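PDB 5Z87: EmGH1 from Erythrobacter marinus, which probably hydrolyses beta-glucosidic bonds at the ends of glucosides and related oligosaccharides, as a glycoside hydrolase of family 3. Local coordinates for residues T186-R192 with Y238-G244; T196-D200 with L625-I629; G244-A248 with E541-A545; F247-I252 with H281-D285; V447-G451 with G534-T538. The contacts are given in a common frame with arbitrary orientation. Residues are numbered along the deposited sequence.

Contact 1: T186-R192 with Y238-G244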
# COMPACT_ATOMS: atom_id res chain seq x y z
N THR A 186 -2.04 9.30 4.68
CA THR A 186 -2.02 8.79 3.31
C THR A 186 -3.03 7.66 3.09
O THR A 186 -3.22 7.23 1.95
CB THR A 186 -0.62 8.28 2.94
OG1 THR A 186 -0.25 7.24 3.84
CG2 THR A 186 0.40 9.41 2.99
N ASP A 187 -3.65 7.15 4.15
CA ASP A 187 -4.57 6.02 4.02
C ASP A 187 -5.81 6.28 4.87
O ASP A 187 -5.81 6.01 6.08
CB ASP A 187 -3.90 4.71 4.41
CG ASP A 187 -4.61 3.51 3.82
OD1 ASP A 187 -5.86 3.49 3.82
OD2 ASP A 187 -3.91 2.57 3.36
N PRO A 188 -6.89 6.76 4.26
CA PRO A 188 -8.08 7.14 5.04
C PRO A 188 -8.81 5.96 5.67
O PRO A 188 -9.73 6.20 6.47
CB PRO A 188 -8.98 7.87 4.01
CG PRO A 188 -8.48 7.44 2.66
CD PRO A 188 -7.02 7.11 2.83
N ARG A 189 -8.43 4.71 5.36
CA ARG A 189 -8.99 3.56 6.08
C ARG A 189 -8.62 3.59 7.55
O ARG A 189 -9.34 3.02 8.38
CB ARG A 189 -8.48 2.25 5.47
CG ARG A 189 -8.96 1.94 4.05
CD ARG A 189 -8.28 0.68 3.52
NE ARG A 189 -6.88 0.89 3.13
CZ ARG A 189 -6.11 -0.07 2.63
NH1 ARG A 189 -6.59 -1.30 2.49
NH2 ARG A 189 -4.84 0.18 2.29
N TRP A 190 -7.50 4.23 7.87
CA TRP A 190 -6.97 4.30 9.23
C TRP A 190 -7.95 4.99 10.18
O TRP A 190 -8.35 6.14 9.95
CB TRP A 190 -5.65 5.07 9.19
CG TRP A 190 -4.80 4.95 10.43
CD1 TRP A 190 -4.66 3.87 11.25
CD2 TRP A 190 -3.95 5.97 10.95
NE1 TRP A 190 -3.77 4.16 12.26
CE2 TRP A 190 -3.31 5.44 12.09
CE3 TRP A 190 -3.66 7.28 10.57
CZ2 TRP A 190 -2.40 6.18 12.84
CZ3 TRP A 190 -2.76 8.01 11.31
CH2 TRP A 190 -2.14 7.46 12.43
N GLY A 191 -8.33 4.29 11.24
CA GLY A 191 -9.26 4.83 12.22
C GLY A 191 -8.78 6.08 12.94
O GLY A 191 -9.60 6.77 13.55
N ARG A 192 -7.49 6.40 12.85
CA ARG A 192 -6.93 7.58 13.50
C ARG A 192 -6.73 8.74 12.54
O ARG A 192 -6.12 9.75 12.93
CB ARG A 192 -5.61 7.24 14.19
CG ARG A 192 -5.74 6.10 15.20
CD ARG A 192 -4.50 5.96 16.05
NE ARG A 192 -4.43 7.02 17.04
CZ ARG A 192 -3.59 7.04 18.08
NH1 ARG A 192 -2.75 6.04 18.26
NH2 ARG A 192 -3.61 8.07 18.94
N TYR A 238 3.78 6.48 11.41
CA TYR A 238 2.69 5.70 11.98
C TYR A 238 1.46 5.70 11.07
O TYR A 238 0.74 4.70 11.01
CB TYR A 238 2.40 6.26 13.37
CG TYR A 238 1.31 5.60 14.18
CD1 TYR A 238 1.17 4.22 14.22
CD2 TYR A 238 0.46 6.37 14.97
CE1 TYR A 238 0.17 3.62 15.00
CE2 TYR A 238 -0.52 5.80 15.74
CZ TYR A 238 -0.68 4.43 15.75
OH TYR A 238 -1.68 3.88 16.53
N GLY A 239 1.25 6.77 10.30
CA GLY A 239 0.08 6.86 9.44
C GLY A 239 0.13 5.98 8.20
O GLY A 239 -0.91 5.78 7.56
N GLN A 240 1.30 5.44 7.85
CA GLN A 240 1.47 4.71 6.60
C GLN A 240 1.28 3.20 6.78
O GLN A 240 1.61 2.44 5.87
CB GLN A 240 2.85 5.01 5.98
CG GLN A 240 2.97 6.40 5.37
CD GLN A 240 2.70 7.54 6.38
OE1 GLN A 240 3.46 7.72 7.32
NE2 GLN A 240 1.61 8.28 6.18
N GLY A 241 0.76 2.76 7.93
CA GLY A 241 0.57 1.33 8.14
C GLY A 241 -0.22 0.67 7.02
O GLY A 241 -1.20 1.24 6.54
N ILE A 242 0.22 -0.51 6.58
CA ILE A 242 -0.43 -1.14 5.44
C ILE A 242 -1.86 -1.50 5.79
O ILE A 242 -2.21 -1.72 6.97
CB ILE A 242 0.34 -2.38 4.94
CG1 ILE A 242 0.45 -3.44 6.05
CG2 ILE A 242 1.68 -1.97 4.36
CD1 ILE A 242 1.21 -4.72 5.61
N GLY A 243 -2.71 -1.55 4.77
CA GLY A 243 -4.10 -1.90 4.97
C GLY A 243 -4.93 -0.86 5.68
O GLY A 243 -6.13 -1.08 5.86
N GLY A 244 -4.33 0.27 6.07
CA GLY A 244 -4.98 1.19 6.97
C GLY A 244 -5.20 0.61 8.33
O GLY A 244 -6.07 1.07 9.07
O HOH W 1 -3.31 7.33 6.89
O HOH W 2 -1.36 2.50 4.01
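Two loops meet here. Asp187 turns back on its own segment: OD1 accepts from Arg189 N at 3.2 Å, an Asx turn, and from Arg189 NE at 2.9 Å, while OD2 forms a salt bridge with Arg189 NH2 at 2.8 Å. The guanidinium so held lies with one face over the Gly243-Gly244 peptide, and its NH1 donates to Gly634 and Leu636 of the second subunit. Water 1 joins Asp187 N (2.8 Å) and Asp187 O (2.9 Å) to Gly239 O (2.9 Å); water 2 links Asp187 OD2 (2.6 Å) to Gly241 O (2.8 Å). Direct bonds run from Gln240 NE2 to Thr186 OG1 (3.2 Å) and from Arg192 NH1 to Tyr238 OH (3.0 Å); Gln240 NE2 also donates to Ile184 O, and Arg192 pairs with Glu195 and bonds DTT. Trp190 NE1 donates to Asn246 OD1, which also weakly bonds Tyr238 OH. The Trp190 edge meets the Tyr238 face (centroids 5.0 Å apart, planes at 87°), and Gly239 CA makes a CH-pi contact 3.9 Å from the Trp190 six-membered-ring centroid. The loops follow adjacent parallel strands 176-177 and 229-235 of the barrel-type N-terminal domain, before helices 201-216 and 254-261.

Contact 2: T196-D200 with L625-I629; sequences TWGED and LPVTI
Thr196 opens an irregular segment (phi/psi -99/171), its OG1 taking a weak 3.3 Å hydrogen bond from Gly198 N. Trp197 (-101/23, chi1 m) directs its CB away from 625-629. Gly198 sits at 110/-162, where a side chain would strike the preceding carbonyl and Pro626 O; its CA is 5.0 Å from the CA of Pro626, the closest CA pair, and makes a CA-H...O contact of 3.4 Å with Pro626 O. Glu199 (-97/-14) binds both backbone and hydroxyl of Thr628: its p, t side chain lets OE1 accept from Thr628 N at 2.7 Å and OE2 from Thr628 OG1 at 2.9 Å, while Glu199 N donates to Pro626 O at 3.2 Å. OE2 also accepts from Tyr640 N. The partner backbone is Pro626 -95/5, Val627 -132/165, Thr628 -86/139; CA 197 to 200 and CA 626 to 628 run 56° apart. Asp200 N donates to water 3 (2.9 Å), which donates to Trp197 O and Pro626 O (both 2.8 Å). This buried junction joins the N- and C-terminal family domains. Asp200 N-caps helix 201-216 (OD2 to Val203 N; OD1 bonds Tyr640 OH), and Trp197 packs between that helix and helix 146-150.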
# COMPACT_ATOMS: atom_id res chain seq x y z
N THR A 196 -5.03 13.66 12.49
CA THR A 196 -3.96 14.26 11.71
C THR A 196 -4.45 15.52 11.02
O THR A 196 -5.64 15.81 10.98
CB THR A 196 -3.44 13.29 10.64
OG1 THR A 196 -4.40 13.19 9.57
CG2 THR A 196 -3.17 11.94 11.24
N TRP A 197 -3.50 16.24 10.44
CA TRP A 197 -3.78 17.44 9.67
C TRP A 197 -3.75 17.19 8.16
O TRP A 197 -3.56 18.11 7.37
CB TRP A 197 -2.81 18.55 10.09
CG TRP A 197 -3.09 18.93 11.54
CD1 TRP A 197 -2.78 18.19 12.64
CD2 TRP A 197 -3.81 20.08 12.02
NE1 TRP A 197 -3.24 18.81 13.78
CE2 TRP A 197 -3.87 19.98 13.42
CE3 TRP A 197 -4.39 21.19 11.40
CZ2 TRP A 197 -4.49 20.95 14.22
CZ3 TRP A 197 -4.99 22.16 12.19
CH2 TRP A 197 -5.04 22.03 13.59
N GLY A 198 -3.96 15.95 7.75
CA GLY A 198 -4.16 15.67 6.35
C GLY A 198 -3.00 14.93 5.73
O GLY A 198 -2.16 14.34 6.41
N GLU A 199 -2.96 14.98 4.40
CA GLU A 199 -1.96 14.26 3.62
C GLU A 199 -0.77 15.13 3.21
O GLU A 199 0.24 14.59 2.76
CB GLU A 199 -2.62 13.68 2.35
CG GLU A 199 -2.96 14.71 1.26
CD GLU A 199 -3.80 14.13 0.10
OE1 GLU A 199 -4.61 13.21 0.36
OE2 GLU A 199 -3.65 14.60 -1.05
N ASP A 200 -0.86 16.43 3.32
CA ASP A 200 0.18 17.24 2.69
C ASP A 200 1.30 17.57 3.68
O ASP A 200 1.01 18.07 4.78
CB ASP A 200 -0.40 18.53 2.16
CG ASP A 200 0.67 19.40 1.53
OD1 ASP A 200 1.34 18.92 0.60
OD2 ASP A 200 0.84 20.55 1.99
N LEU A 625 -10.43 21.14 1.56
CA LEU A 625 -10.07 19.77 1.93
C LEU A 625 -8.56 19.67 2.17
O LEU A 625 -7.77 20.15 1.34
CB LEU A 625 -10.51 18.79 0.86
CG LEU A 625 -12.00 18.48 0.92
CD1 LEU A 625 -12.41 17.62 -0.27
CD2 LEU A 625 -12.37 17.80 2.24
N PRO A 626 -8.12 19.10 3.29
CA PRO A 626 -6.68 18.88 3.51
C PRO A 626 -6.22 17.48 3.11
O PRO A 626 -5.05 17.14 3.37
CB PRO A 626 -6.55 19.08 5.02
CG PRO A 626 -7.86 18.46 5.55
CD PRO A 626 -8.91 18.78 4.50
N VAL A 627 -7.11 16.69 2.53
CA VAL A 627 -6.81 15.38 1.96
C VAL A 627 -7.44 15.32 0.58
O VAL A 627 -8.31 16.12 0.24
CB VAL A 627 -7.36 14.23 2.83
CG1 VAL A 627 -6.58 14.09 4.11
CG2 VAL A 627 -8.86 14.46 3.10
N THR A 628 -7.01 14.34 -0.20
CA THR A 628 -7.71 13.97 -1.42
C THR A 628 -8.81 12.98 -1.05
O THR A 628 -8.60 12.11 -0.21
CB THR A 628 -6.75 13.35 -2.45
OG1 THR A 628 -5.84 14.35 -2.90
CG2 THR A 628 -7.51 12.79 -3.66
N ILE A 629 -9.98 13.13 -1.66
CA ILE A 629 -11.05 12.15 -1.45
C ILE A 629 -11.13 11.26 -2.69
O ILE A 629 -11.55 11.72 -3.76
CB ILE A 629 -12.40 12.82 -1.17
CG1 ILE A 629 -12.32 13.74 0.07
CG2 ILE A 629 -13.46 11.74 -1.00
CD1 ILE A 629 -11.97 12.98 1.35
O HOH W 3 -2.76 18.25 4.65

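Contact 3: G244-A248 with E541-A545; sequences GRNFA and EAYFA
This is a partly buried interdomain loop contact beside the ligand pocket, joining the N-terminal family domain (244-248) to the C-terminal one (541-545). Arg245 to Ala248 form a type II beta turn, closed by Ala248 N to Arg245 O at 3.1 Å, with Asn246 at -60/136 and Phe247 at 84/-12. Opposite, Glu541 to Tyr543 are extended (-68/122, -81/106, -73/166) and Phe544 turns at -64/-43. CA atoms lie 6.1 Å apart for Asn246-Ala542 and 8.5 Å for Phe247-Phe544. Asn246 (chi1 t) donates from ND2 to Ala542 O at 2.8 Å and to water 4 at 3.1 Å, which donates to Glu541 OE2 at 2.7 Å; its OD1 accepts from Trp190 NE1. Glu541 is extended (t, t), OE1 bonding Tyr452. Phe247 (m, 88°) brings CE1 to 3.5 Å from Ala542 O and CZ to 4.0 Å from Phe544 CB; Phe648 of the second subunit meets its ring edge-to-face. The loops follow strands 229-235 and 527-533, before helices 254-261 and 561-569.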
# COMPACT_ATOMS: atom_id res chain seq x y z
N GLY A 244 -4.33 0.27 6.07
CA GLY A 244 -4.98 1.19 6.97
C GLY A 244 -5.20 0.61 8.33
O GLY A 244 -6.07 1.07 9.07
N ARG A 245 -4.45 -0.42 8.68
CA ARG A 245 -4.65 -1.16 9.90
C ARG A 245 -3.73 -0.63 10.99
O ARG A 245 -2.51 -0.50 10.77
CB ARG A 245 -4.42 -2.65 9.64
CG ARG A 245 -5.33 -3.18 8.54
CD ARG A 245 -5.23 -4.71 8.41
NE ARG A 245 -3.97 -5.15 7.80
CZ ARG A 245 -3.84 -5.55 6.54
NH1 ARG A 245 -4.89 -5.54 5.74
NH2 ARG A 245 -2.66 -5.97 6.06
N ASN A 246 -4.31 -0.27 12.13
CA ASN A 246 -3.54 0.24 13.25
C ASN A 246 -2.52 -0.80 13.68
O ASN A 246 -2.82 -1.99 13.77
CB ASN A 246 -4.48 0.59 14.40
CG ASN A 246 -3.88 1.61 15.36
OD1 ASN A 246 -3.22 2.56 14.95
ND2 ASN A 246 -4.13 1.41 16.65
N PHE A 247 -1.29 -0.34 13.93
CA PHE A 247 -0.11 -1.11 14.35
C PHE A 247 0.65 -1.75 13.17
O PHE A 247 1.75 -2.24 13.38
CB PHE A 247 -0.42 -2.24 15.36
CG PHE A 247 -0.75 -1.76 16.75
CD1 PHE A 247 -2.07 -1.45 17.10
CD2 PHE A 247 0.25 -1.68 17.72
CE1 PHE A 247 -2.39 -1.03 18.38
CE2 PHE A 247 -0.05 -1.26 19.01
CZ PHE A 247 -1.37 -0.93 19.34
N ALA A 248 0.09 -1.78 11.95
CA ALA A 248 0.71 -2.56 10.88
C ALA A 248 1.96 -1.85 10.35
O ALA A 248 2.09 -0.63 10.46
CB ALA A 248 -0.29 -2.79 9.73
N GLU A 541 -9.47 4.68 17.22
CA GLU A 541 -8.20 4.02 17.48
C GLU A 541 -8.45 2.56 17.85
O GLU A 541 -9.17 2.27 18.81
CB GLU A 541 -7.49 4.76 18.62
CG GLU A 541 -6.21 4.12 19.12
CD GLU A 541 -5.60 4.90 20.28
OE1 GLU A 541 -6.22 5.88 20.74
OE2 GLU A 541 -4.50 4.53 20.72
N ALA A 542 -7.86 1.64 17.09
CA ALA A 542 -7.96 0.21 17.41
C ALA A 542 -6.95 -0.11 18.50
O ALA A 542 -5.74 -0.17 18.23
CB ALA A 542 -7.71 -0.64 16.17
N TYR A 543 -7.42 -0.32 19.73
CA TYR A 543 -6.49 -0.51 20.83
C TYR A 543 -5.82 -1.89 20.76
O TYR A 543 -6.24 -2.80 20.03
CB TYR A 543 -7.19 -0.33 22.18
CG TYR A 543 -8.03 0.94 22.25
CD1 TYR A 543 -9.41 0.89 22.13
CD2 TYR A 543 -7.43 2.19 22.43
CE1 TYR A 543 -10.18 2.04 22.18
CE2 TYR A 543 -8.20 3.35 22.49
CZ TYR A 543 -9.57 3.27 22.36
OH TYR A 543 -10.35 4.40 22.41
N PHE A 544 -4.76 -2.01 21.55
CA PHE A 544 -3.96 -3.23 21.59
C PHE A 544 -4.76 -4.42 22.12
O PHE A 544 -4.66 -5.54 21.58
CB PHE A 544 -2.71 -2.97 22.45
CG PHE A 544 -1.78 -4.15 22.58
CD1 PHE A 544 -0.78 -4.36 21.64
CD2 PHE A 544 -1.89 -5.03 23.64
CE1 PHE A 544 0.08 -5.45 21.75
CE2 PHE A 544 -1.04 -6.12 23.76
CZ PHE A 544 -0.05 -6.33 22.80
N ALA A 545 -5.54 -4.21 23.18
CA ALA A 545 -6.17 -5.33 23.88
C ALA A 545 -7.30 -5.94 23.07
O ALA A 545 -7.96 -5.26 22.27
CB ALA A 545 -6.70 -4.89 25.25
O HOH W 4 -3.34 2.40 19.43

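Contact 4: F247-I252 with H281-D285; sequences FAPSHI and HGEID
The backbones of 247-252 and 281-285 run in broadly the same direction, 40° apart, with CA pairs Phe247-Gly282 at 5.2 Å, Pro249-Glu283 at 5.0 Å and Ser250-Ile284 at 5.3 Å. They join the loop after strand 229-235 to the chain after the adjacent strand 276-279, at strand 283-284, within the TIM-barrel-type N-terminal domain. Phe247 starts at 84/-12; from Ala248 to Ile252 the chain is extended, as are Glu283 and Ile284, before Asp285 turns off at 54/38. One direct hydrogen bond joins the backbones, Ser250 N to Glu283 O at 3.1 Å. CA-H...O contacts add Pro249 CA to Glu283 O (3.5 Å) and Ile284 CA to Ser250 O (3.6 Å). Waters bridge before and after: water 5 between Phe247 O (2.6 Å) and Glu283 N (3.2 Å), water 6 between Ser250 O (2.8 Å) and Asp285 N (2.9 Å).

Phe247 and His281, both chi1 m, form an offset stack with centroids 4.1 Å apart and planes at 4°. Pro249 CB meets Glu283 CG at 3.6 Å (Glu283 chi1 p), and the CD1 atoms of Ile252 and Ile284 approach to 4.3 Å. Glu283 OE1 bonds Gly286 N and pairs with Lys643 of the second subunit.

His281 lines the DTT-occupied pocket; the stack and its ND1 bond to Asp316 restrain the ring, consistent with an ordered pocket wall.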
# COMPACT_ATOMS: atom_id res chain seq x y z
N PHE A 247 -1.29 -0.34 13.93
CA PHE A 247 -0.11 -1.11 14.35
C PHE A 247 0.65 -1.75 13.17
O PHE A 247 1.75 -2.24 13.38
CB PHE A 247 -0.42 -2.24 15.36
CG PHE A 247 -0.75 -1.76 16.75
CD1 PHE A 247 -2.07 -1.45 17.10
CD2 PHE A 247 0.25 -1.68 17.72
CE1 PHE A 247 -2.39 -1.03 18.38
CE2 PHE A 247 -0.05 -1.26 19.01
CZ PHE A 247 -1.37 -0.93 19.34
N ALA A 248 0.09 -1.78 11.95
CA ALA A 248 0.71 -2.56 10.88
C ALA A 248 1.96 -1.85 10.35
O ALA A 248 2.09 -0.63 10.46
CB ALA A 248 -0.29 -2.79 9.73
N PRO A 249 2.89 -2.61 9.77
CA PRO A 249 4.14 -2.00 9.31
C PRO A 249 3.88 -0.94 8.25
O PRO A 249 2.88 -0.96 7.54
CB PRO A 249 4.92 -3.18 8.72
CG PRO A 249 4.38 -4.38 9.45
CD PRO A 249 2.89 -4.07 9.59
N SER A 250 4.83 -0.02 8.17
CA SER A 250 4.87 0.99 7.12
C SER A 250 6.05 0.68 6.21
O SER A 250 7.08 0.17 6.66
CB SER A 250 5.03 2.39 7.71
OG SER A 250 3.98 2.63 8.64
N HIS A 251 5.86 0.96 4.92
CA HIS A 251 6.89 0.76 3.91
C HIS A 251 7.29 2.14 3.42
O HIS A 251 6.62 2.73 2.57
CB HIS A 251 6.39 -0.14 2.78
CG HIS A 251 6.04 -1.52 3.22
ND1 HIS A 251 6.70 -2.64 2.75
CD2 HIS A 251 5.14 -1.97 4.13
CE1 HIS A 251 6.19 -3.72 3.32
NE2 HIS A 251 5.25 -3.34 4.16
N ILE A 252 8.38 2.66 3.98
CA ILE A 252 8.82 4.02 3.75
C ILE A 252 10.31 3.97 3.42
O ILE A 252 11.11 3.50 4.24
CB ILE A 252 8.56 4.92 4.97
CG1 ILE A 252 7.10 4.78 5.41
CG2 ILE A 252 8.87 6.38 4.66
CD1 ILE A 252 6.73 5.57 6.67
N HIS A 281 4.04 3.04 17.42
CA HIS A 281 3.75 1.62 17.61
C HIS A 281 4.52 0.73 16.64
O HIS A 281 4.88 -0.41 16.98
CB HIS A 281 2.25 1.33 17.37
CG HIS A 281 1.33 1.81 18.45
ND1 HIS A 281 1.72 2.01 19.75
CD2 HIS A 281 -0.00 2.08 18.41
CE1 HIS A 281 0.68 2.40 20.47
NE2 HIS A 281 -0.38 2.46 19.68
N GLY A 282 4.69 1.19 15.41
CA GLY A 282 4.94 0.32 14.29
C GLY A 282 6.41 0.06 14.02
O GLY A 282 7.30 0.48 14.76
N GLU A 283 6.64 -0.67 12.93
CA GLU A 283 7.96 -1.03 12.43
C GLU A 283 8.08 -0.57 10.98
O GLU A 283 7.09 -0.44 10.26
CB GLU A 283 8.16 -2.55 12.49
CG GLU A 283 7.26 -3.26 11.47
CD GLU A 283 7.88 -4.48 10.81
OE1 GLU A 283 8.38 -4.33 9.68
OE2 GLU A 283 7.79 -5.60 11.36
N ILE A 284 9.32 -0.34 10.55
CA ILE A 284 9.64 -0.11 9.15
C ILE A 284 10.73 -1.10 8.76
O ILE A 284 11.81 -1.11 9.36
CB ILE A 284 10.11 1.33 8.89
CG1 ILE A 284 9.00 2.31 9.27
CG2 ILE A 284 10.58 1.50 7.44
CD1 ILE A 284 9.46 3.71 9.39
N ASP A 285 10.43 -1.95 7.77
CA ASP A 285 11.39 -2.94 7.29
C ASP A 285 11.92 -3.79 8.45
O ASP A 285 13.11 -4.11 8.50
CB ASP A 285 12.54 -2.26 6.54
CG ASP A 285 13.17 -3.17 5.50
OD1 ASP A 285 12.47 -4.06 4.98
OD2 ASP A 285 14.39 -3.01 5.22
O HOH W 5 4.18 -2.67 12.62
O HOH W 6 8.14 -2.40 6.07

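Contact 5: V447-G451 with G534-T538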
# COMPACT_ATOMS: atom_id res chain seq x y z
N VAL A 447 -24.22 15.14 19.75
CA VAL A 447 -22.98 15.90 19.59
C VAL A 447 -21.87 14.94 19.19
O VAL A 447 -21.77 13.83 19.72
CB VAL A 447 -22.63 16.65 20.89
CG1 VAL A 447 -21.36 17.45 20.74
CG2 VAL A 447 -23.78 17.57 21.31
N HIS A 448 -21.03 15.34 18.24
CA HIS A 448 -19.90 14.51 17.85
C HIS A 448 -18.63 15.33 17.86
O HIS A 448 -18.49 16.30 17.11
CB HIS A 448 -20.14 13.85 16.50
CG HIS A 448 -21.20 12.80 16.57
ND1 HIS A 448 -20.94 11.53 17.02
CD2 HIS A 448 -22.54 12.87 16.37
CE1 HIS A 448 -22.07 10.83 17.03
NE2 HIS A 448 -23.05 11.62 16.63
N LEU A 449 -17.71 14.95 18.76
CA LEU A 449 -16.49 15.69 18.97
C LEU A 449 -15.24 14.93 18.53
O LEU A 449 -14.20 15.55 18.33
CB LEU A 449 -16.36 16.06 20.45
CG LEU A 449 -17.51 16.90 21.00
CD1 LEU A 449 -17.41 16.95 22.52
CD2 LEU A 449 -17.50 18.29 20.39
N GLY A 450 -15.33 13.62 18.35
CA GLY A 450 -14.21 12.84 17.86
C GLY A 450 -13.44 12.17 18.97
O GLY A 450 -13.69 12.38 20.17
N GLY A 451 -12.48 11.34 18.55
CA GLY A 451 -11.61 10.70 19.50
C GLY A 451 -10.89 11.70 20.38
O GLY A 451 -10.74 12.88 20.04
N GLY A 534 -20.17 9.36 9.82
CA GLY A 534 -19.74 8.27 10.66
C GLY A 534 -19.68 8.79 12.08
O GLY A 534 -20.00 9.94 12.34
N ASN A 535 -19.29 7.93 13.02
CA ASN A 535 -19.17 8.40 14.40
C ASN A 535 -17.89 7.84 15.01
O ASN A 535 -17.08 7.19 14.33
CB ASN A 535 -20.43 8.05 15.22
CG ASN A 535 -20.68 6.56 15.32
OD1 ASN A 535 -19.76 5.75 15.25
ND2 ASN A 535 -21.95 6.19 15.48
N GLU A 536 -17.75 8.09 16.30
CA GLU A 536 -16.57 7.73 17.08
C GLU A 536 -16.45 6.23 17.29
O GLU A 536 -15.44 5.78 17.83
CB GLU A 536 -16.61 8.47 18.42
CG GLU A 536 -16.41 10.00 18.28
CD GLU A 536 -17.68 10.78 17.91
OE1 GLU A 536 -17.60 12.03 17.85
OE2 GLU A 536 -18.75 10.16 17.67
N SER A 537 -17.44 5.44 16.86
CA SER A 537 -17.30 3.99 16.81
C SER A 537 -16.89 3.47 15.43
O SER A 537 -16.27 2.40 15.36
CB SER A 537 -18.61 3.32 17.23
OG SER A 537 -18.75 3.29 18.63
N THR A 538 -17.19 4.17 14.34
CA THR A 538 -16.82 3.65 13.02
C THR A 538 -15.44 4.13 12.57
O THR A 538 -14.80 3.45 11.76
CB THR A 538 -17.88 4.00 11.97
OG1 THR A 538 -18.06 5.41 11.87
CG2 THR A 538 -19.22 3.36 12.37
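The side chain of Glu536 carries both hydrogen bonds between these segments, which lie in the loops after strands 436-440 and 527-533, neighbours in the parallel part of the C-terminal domain's sheet. Its OE2 accepts from His448 ND1 at 2.7 Å with an N-H...O angle of 163°, a His-carboxylate hydrogen bond, and its OE1 accepts from Gly450 N at 2.8 Å. Side chain and backbone of one loop are thus bound by the two oxygens of a single carboxylate. His448 is held at its other nitrogen too, since NE2 bonds Ser446 OG. Glu536 sits in a turn with an Asx motif: Asn535 OD1 accepts from Ser537 N (2.8 Å) and Thr538 N (3.2 Å), while Asn535 N donates to Thr538 OG1 at 3.0 Å, so the turn is braced on both sides of Glu536. Gly450 adopts 98/174, a conformation in which a CB would press on the carbonyl of Leu449. Gly451 bonds N-terminal domain residues, its N to Glu194 and its O to Gln145 and His133. Packing is sparse by comparison: His448 CE1 rests 3.7 Å from Asn535 CB.

Contacts 1, 3 and 4 form a continuous group beside the pocket occupied by DTT, probably from the crystallisation liquor, to which they contribute Arg192, Glu541 and His281, each side chain about 3 Å from it. Asn246 OD1 of contact 3 lies 3.2 Å from Trp190 NE1 and 2.6 Å from Tyr238 OH of contact 1, probable hydrogen bonds, and Phe247 belongs to contacts 3 and 4 alike. Ile242 N and Pro249 O, 2.9 Å apart, probably bond contact 1 to contact 4. Contact 2 touches contact 1 where Trp190 CZ3 packs 4.0 Å from Thr196 CG2. Contact 5 has its centre about 17 Å from those of contacts 1 and 3, although 534-538 shortly precedes 541-545 and 447-451 adjoins pocket residue Tyr452.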